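Local coordinates for uncharacterized protein (Methylibium petroleiphilum, PDB 3PL0) that probably acts as an iron- and 2-oxoglutarate-dependent dioxygenase, built on the double-stranded beta-helix fold of the cupins, at residues A[176-188]-A[197-209]. Numbering follows the deposited sequence. Where two conformers were deposited one is given.
Sequences VFIGRQGVRGGET and QGVRFTLEQPWTV
Two antiparallel pairings, Val-176 with Val-209 and Thr-188 with Phe-201, tie 197-209 to both arms of 176-188, so that the strand ending at 181 and the hairpin strand beginning at 183 are bridged by the irregular chain around 203-207. At the type II turn 205-208, Phe-177 N donates to Thr-208 O (2.8 Å, 171° at the hydrogen) and Phe-177 O accepts from Trp-207 N. With CG anti to the backbone N (chi1 178°), the Phe-177 ring turns toward 203-206; Leu-203 O lies over one face, near the rim, while Gln-205 O meets the edge, 3.4 Å from CD2. Ile-178 CD1 touches Trp-207 CZ3 at 3.4 Å, and the indole NE1 is bonded to Asp-44. On the hairpin, Thr-188 CB sits over the Phe-201 ring, 24° off its normal. Glu-187 OE2 offers its syn lone pair to Arg-200 NH1 (2.8 Å), while OE1 pairs with Arg-189; Arg-180 NH2 meets Glu-204 OE2 at 2.9 Å. Where direct pairing lapses, waters take over: one accepts from Leu-203 N (2.8 Å) and donates to Gly-186 O. Backbone bonds thus hold each pairing within its own sheet, while Phe-177/Leu-203 packing, the Arg-180 salt bridge and waters join loop, strand and hairpin.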
loop_
_atom_site.group_PDB
_atom_site.type_symbol
_atom_site.label_atom_id
_atom_site.label_comp_id
_atom_site.label_asym_id
_atom_site.label_seq_id
_atom_site.Cartn_x
_atom_site.Cartn_y
_atom_site.Cartn_z
ATOM N N VAL A 176 2.197 -3.403 0.676
ATOM C CA VAL A 176 3.372 -4.247 0.925
ATOM C C VAL A 176 3.482 -4.341 2.446
ATOM O O VAL A 176 3.489 -3.314 3.130
ATOM C CB VAL A 176 4.662 -3.636 0.377
ATOM C CG1 VAL A 176 5.840 -4.573 0.669
ATOM C CG2 VAL A 176 4.514 -3.337 -1.101
ATOM N N PHE A 177 3.501 -5.561 2.982
ATOM C CA PHE A 177 3.702 -5.749 4.425
ATOM C C PHE A 177 5.174 -5.677 4.710
ATOM O O PHE A 177 5.960 -6.419 4.116
ATOM C CB PHE A 177 3.156 -7.073 4.907
ATOM C CG PHE A 177 3.380 -7.306 6.354
ATOM C CD1 PHE A 177 2.630 -6.612 7.293
ATOM C CD2 PHE A 177 4.312 -8.230 6.785
ATOM C CE1 PHE A 177 2.840 -6.790 8.646
ATOM C CE2 PHE A 177 4.536 -8.427 8.142
ATOM C CZ PHE A 177 3.802 -7.697 9.077
ATOM N N ILE A 178 5.566 -4.751 5.585
ATOM C CA ILE A 178 6.979 -4.482 5.824
ATOM C C ILE A 178 7.433 -5.183 7.115
ATOM O O ILE A 178 8.481 -5.796 7.136
ATOM C CB ILE A 178 7.213 -3.013 5.896
ATOM C CG1 ILE A 178 6.849 -2.371 4.533
ATOM C CG2 ILE A 178 8.627 -2.657 6.378
ATOM C CD1 ILE A 178 7.831 -2.704 3.388
ATOM N N GLY A 179 6.638 -5.080 8.160
ATOM C CA GLY A 179 6.890 -5.844 9.376
ATOM C C GLY A 179 5.929 -5.504 10.477
ATOM O O GLY A 179 5.101 -4.597 10.337
ATOM N N ARG A 180 6.043 -6.214 11.598
ATOM C CA ARG A 180 5.287 -5.894 12.782
ATOM C C ARG A 180 5.956 -6.501 14.022
ATOM O O ARG A 180 6.720 -7.453 13.910
ATOM C CB ARG A 180 3.857 -6.418 12.659
ATOM C CG ARG A 180 3.776 -7.915 12.800
ATOM C CD ARG A 180 2.356 -8.382 12.738
ATOM N NE ARG A 180 2.321 -9.835 12.862
ATOM C CZ ARG A 180 1.247 -10.533 13.202
ATOM N NH1 ARG A 180 0.110 -9.915 13.492
ATOM N NH2 ARG A 180 1.333 -11.854 13.292
ATOM N N GLN A 181 5.679 -5.911 15.186
ATOM C CA GLN A 181 6.165 -6.409 16.451
ATOM C C GLN A 181 5.193 -6.079 17.513
ATOM O O GLN A 181 4.629 -4.988 17.524
ATOM C CB GLN A 181 7.386 -5.622 16.891
ATOM C CG GLN A 181 8.629 -5.928 16.286
ATOM C CD GLN A 181 9.666 -5.022 16.860
ATOM O OE1 GLN A 181 9.998 -5.099 18.056
ATOM N NE2 GLN A 181 10.155 -4.120 16.040
ATOM N N GLY A 182 5.092 -6.970 18.487
ATOM C CA GLY A 182 4.433 -6.675 19.727
ATOM C C GLY A 182 2.945 -6.472 19.601
ATOM O O GLY A 182 2.339 -5.894 20.501
ATOM N N VAL A 183 2.354 -6.920 18.496
ATOM C CA VAL A 183 0.929 -6.671 18.243
ATOM C C VAL A 183 0.186 -7.895 17.726
ATOM O O VAL A 183 0.772 -8.774 17.089
ATOM C CB VAL A 183 0.700 -5.483 17.248
ATOM C CG1 VAL A 183 1.352 -4.198 17.790
ATOM C CG2 VAL A 183 1.252 -5.815 15.840
ATOM N N ARG A 184 -1.113 -7.942 17.995
ATOM C CA ARG A 184 -2.006 -8.756 17.179
ATOM C C ARG A 184 -3.097 -7.844 16.586
ATOM O O ARG A 184 -2.993 -6.614 16.635
ATOM C CB ARG A 184 -2.581 -9.923 17.972
ATOM C CG ARG A 184 -3.469 -9.511 19.090
ATOM C CD ARG A 184 -3.939 -10.751 19.915
ATOM N NE ARG A 184 -4.121 -10.312 21.286
ATOM C CZ ARG A 184 -5.172 -9.628 21.737
ATOM N NH1 ARG A 184 -6.199 -9.332 20.938
ATOM N NH2 ARG A 184 -5.203 -9.258 23.017
ATOM N N GLY A 185 -4.116 -8.429 15.969
ATOM C CA GLY A 185 -5.001 -7.621 15.141
ATOM C C GLY A 185 -4.291 -7.278 13.834
ATOM O O GLY A 185 -3.391 -7.989 13.405
ATOM N N GLY A 186 -4.665 -6.176 13.207
ATOM C CA GLY A 186 -4.132 -5.820 11.906
ATOM C C GLY A 186 -4.403 -6.883 10.853
ATOM O O GLY A 186 -3.560 -7.198 10.050
ATOM N N GLU A 187 -5.588 -7.467 10.907
ATOM C CA GLU A 187 -6.010 -8.429 9.932
ATOM C C GLU A 187 -6.539 -7.662 8.747
ATOM O O GLU A 187 -7.295 -6.721 8.920
ATOM C CB GLU A 187 -7.148 -9.236 10.537
ATOM C CG GLU A 187 -7.747 -10.234 9.630
ATOM C CD GLU A 187 -8.849 -10.994 10.336
ATOM O OE1 GLU A 187 -9.950 -10.407 10.566
ATOM O OE2 GLU A 187 -8.573 -12.182 10.657
ATOM N N THR A 188 -6.173 -8.059 7.546
ATOM C CA THR A 188 -6.688 -7.436 6.320
ATOM C C THR A 188 -8.003 -8.087 5.955
ATOM O O THR A 188 -8.155 -9.308 6.086
ATOM C CB THR A 188 -5.738 -7.683 5.131
ATOM O OG1 THR A 188 -4.430 -7.230 5.490
ATOM C CG2 THR A 188 -6.216 -6.957 3.836
ATOM N N GLN A 197 -19.155 -11.273 -1.359
ATOM C CA GLN A 197 -18.009 -12.081 -0.946
ATOM C C GLN A 197 -16.891 -11.222 -0.346
ATOM O O GLN A 197 -16.602 -10.089 -0.794
ATOM C CB GLN A 197 -17.439 -12.947 -2.067
ATOM C CG GLN A 197 -18.337 -14.090 -2.566
ATOM C CD GLN A 197 -17.562 -14.988 -3.513
ATOM O OE1 GLN A 197 -16.978 -14.518 -4.496
ATOM N NE2 GLN A 197 -17.515 -16.267 -3.207
ATOM N N GLY A 198 -16.265 -11.798 0.672
ATOM C CA GLY A 198 -15.084 -11.222 1.298
ATOM C C GLY A 198 -14.120 -12.281 1.834
ATOM O O GLY A 198 -14.489 -13.457 1.987
ATOM N N VAL A 199 -12.886 -11.840 2.077
ATOM C CA VAL A 199 -11.846 -12.636 2.745
ATOM C C VAL A 199 -11.135 -11.868 3.865
ATOM O O VAL A 199 -11.053 -10.649 3.826
ATOM C CB VAL A 199 -10.820 -13.158 1.729
ATOM C CG1 VAL A 199 -11.511 -14.140 0.747
ATOM C CG2 VAL A 199 -10.128 -11.980 1.002
ATOM N N ARG A 200 -10.680 -12.593 4.885
ATOM C CA ARG A 200 -9.832 -12.079 5.944
ATOM C C ARG A 200 -8.539 -12.862 6.030
ATOM O O ARG A 200 -8.519 -14.067 5.868
ATOM C CB ARG A 200 -10.485 -12.126 7.317
ATOM C CG ARG A 200 -10.755 -13.519 7.902
ATOM C CD ARG A 200 -11.504 -13.352 9.181
ATOM N NE ARG A 200 -11.744 -14.635 9.810
ATOM C CZ ARG A 200 -11.132 -15.069 10.910
ATOM N NH1 ARG A 200 -10.243 -14.298 11.533
ATOM N NH2 ARG A 200 -11.427 -16.279 11.396
ATOM N N PHE A 201 -7.438 -12.152 6.218
ATOM C CA PHE A 201 -6.163 -12.818 6.382
ATOM C C PHE A 201 -5.204 -11.822 7.037
ATOM O O PHE A 201 -5.379 -10.627 6.932
ATOM C CB PHE A 201 -5.619 -13.283 5.026
ATOM C CG PHE A 201 -5.568 -12.211 3.989
ATOM C CD1 PHE A 201 -6.655 -11.979 3.164
ATOM C CD2 PHE A 201 -4.444 -11.426 3.836
ATOM C CE1 PHE A 201 -6.603 -10.971 2.231
ATOM C CE2 PHE A 201 -4.374 -10.442 2.906
ATOM C CZ PHE A 201 -5.457 -10.177 2.112
ATOM N N THR A 202 -4.196 -12.323 7.735
ATOM C CA THR A 202 -3.248 -11.464 8.415
ATOM C C THR A 202 -1.915 -11.559 7.725
ATOM O O THR A 202 -1.347 -12.645 7.626
ATOM C CB THR A 202 -3.099 -11.860 9.881
ATOM O OG1 THR A 202 -4.369 -11.751 10.521
ATOM C CG2 THR A 202 -2.105 -10.955 10.577
ATOM N N LEU A 203 -1.424 -10.423 7.252
ATOM C CA LEU A 203 -0.089 -10.359 6.679
ATOM C C LEU A 203 0.928 -10.455 7.809
ATOM O O LEU A 203 0.866 -9.696 8.762
ATOM C CB LEU A 203 0.098 -9.059 5.875
ATOM C CG LEU A 203 -0.850 -8.889 4.668
ATOM C CD1 LEU A 203 -0.876 -7.430 4.185
ATOM C CD2 LEU A 203 -0.547 -9.813 3.546
ATOM N N GLU A 204 1.857 -11.397 7.675
ATOM C CA GLU A 204 2.840 -11.696 8.701
ATOM C C GLU A 204 4.283 -11.784 8.214
ATOM O O GLU A 204 5.184 -11.558 9.017
ATOM C CB GLU A 204 2.484 -13.019 9.401
ATOM C CG GLU A 204 1.135 -12.967 10.115
ATOM C CD GLU A 204 0.784 -14.249 10.894
ATOM O OE1 GLU A 204 1.133 -15.351 10.425
ATOM O OE2 GLU A 204 0.125 -14.131 11.964
ATOM N N GLN A 205 4.527 -12.123 6.943
ATOM C CA GLN A 205 5.910 -12.254 6.466
ATOM C C GLN A 205 6.311 -11.016 5.689
ATOM O O GLN A 205 5.650 -10.635 4.733
ATOM C CB GLN A 205 6.096 -13.506 5.607
ATOM C CG GLN A 205 5.859 -14.826 6.348
ATOM C CD GLN A 205 6.641 -14.924 7.645
ATOM O OE1 GLN A 205 6.098 -15.329 8.681
ATOM N NE2 GLN A 205 7.913 -14.536 7.605
ATOM N N PRO A 206 7.411 -10.367 6.094
ATOM C CA PRO A 206 7.801 -9.188 5.353
ATOM C C PRO A 206 7.926 -9.435 3.871
ATOM O O PRO A 206 8.339 -10.509 3.456
ATOM C CB PRO A 206 9.145 -8.834 5.958
ATOM C CG PRO A 206 9.020 -9.272 7.370
ATOM C CD PRO A 206 8.235 -10.541 7.307
ATOM N N TRP A 207 7.531 -8.435 3.095
ATOM C CA TRP A 207 7.523 -8.465 1.636
ATOM C C TRP A 207 6.424 -9.357 1.083
ATOM O O TRP A 207 6.469 -9.714 -0.089
ATOM C CB TRP A 207 8.914 -8.822 1.065
ATOM C CG TRP A 207 9.919 -7.996 1.722
ATOM C CD1 TRP A 207 10.889 -8.413 2.580
ATOM C CD2 TRP A 207 10.006 -6.592 1.669
ATOM N NE1 TRP A 207 11.598 -7.350 3.037
ATOM C CE2 TRP A 207 11.077 -6.215 2.492
ATOM C CE3 TRP A 207 9.346 -5.605 0.942
ATOM C CZ2 TRP A 207 11.449 -4.911 2.647
ATOM C CZ3 TRP A 207 9.724 -4.315 1.099
ATOM C CH2 TRP A 207 10.752 -3.968 1.936
ATOM N N THR A 208 5.418 -9.682 1.906
ATOM C CA THR A 208 4.186 -10.170 1.367
ATOM C C THR A 208 3.465 -8.952 0.776
ATOM O O THR A 208 3.412 -7.895 1.414
ATOM C CB THR A 208 3.286 -10.880 2.420
ATOM O OG1 THR A 208 4.034 -11.926 3.073
ATOM C CG2 THR A 208 2.036 -11.467 1.707
ATOM N N VAL A 209 2.946 -9.096 -0.445
ATOM C CA VAL A 209 2.237 -8.012 -1.135
ATOM C C VAL A 209 0.783 -8.326 -1.524
ATOM O O VAL A 209 0.488 -9.333 -2.125
ATOM C CB VAL A 209 3.027 -7.545 -2.342
ATOM C CG1 VAL A 209 2.379 -6.310 -2.915
ATOM C CG2 VAL A 209 4.466 -7.270 -1.906
HETATM O O HOH W 1 4.932 -11.126 11.988
HETATM O O HOH W 2 -4.470 -10.888 13.090
HETATM O O HOH W 3 -0.557 -7.693 9.773
HETATM O O HOH W 4 -2.733 -7.927 7.595
HETATM O O HOH W 5 -6.372 -13.518 10.029
#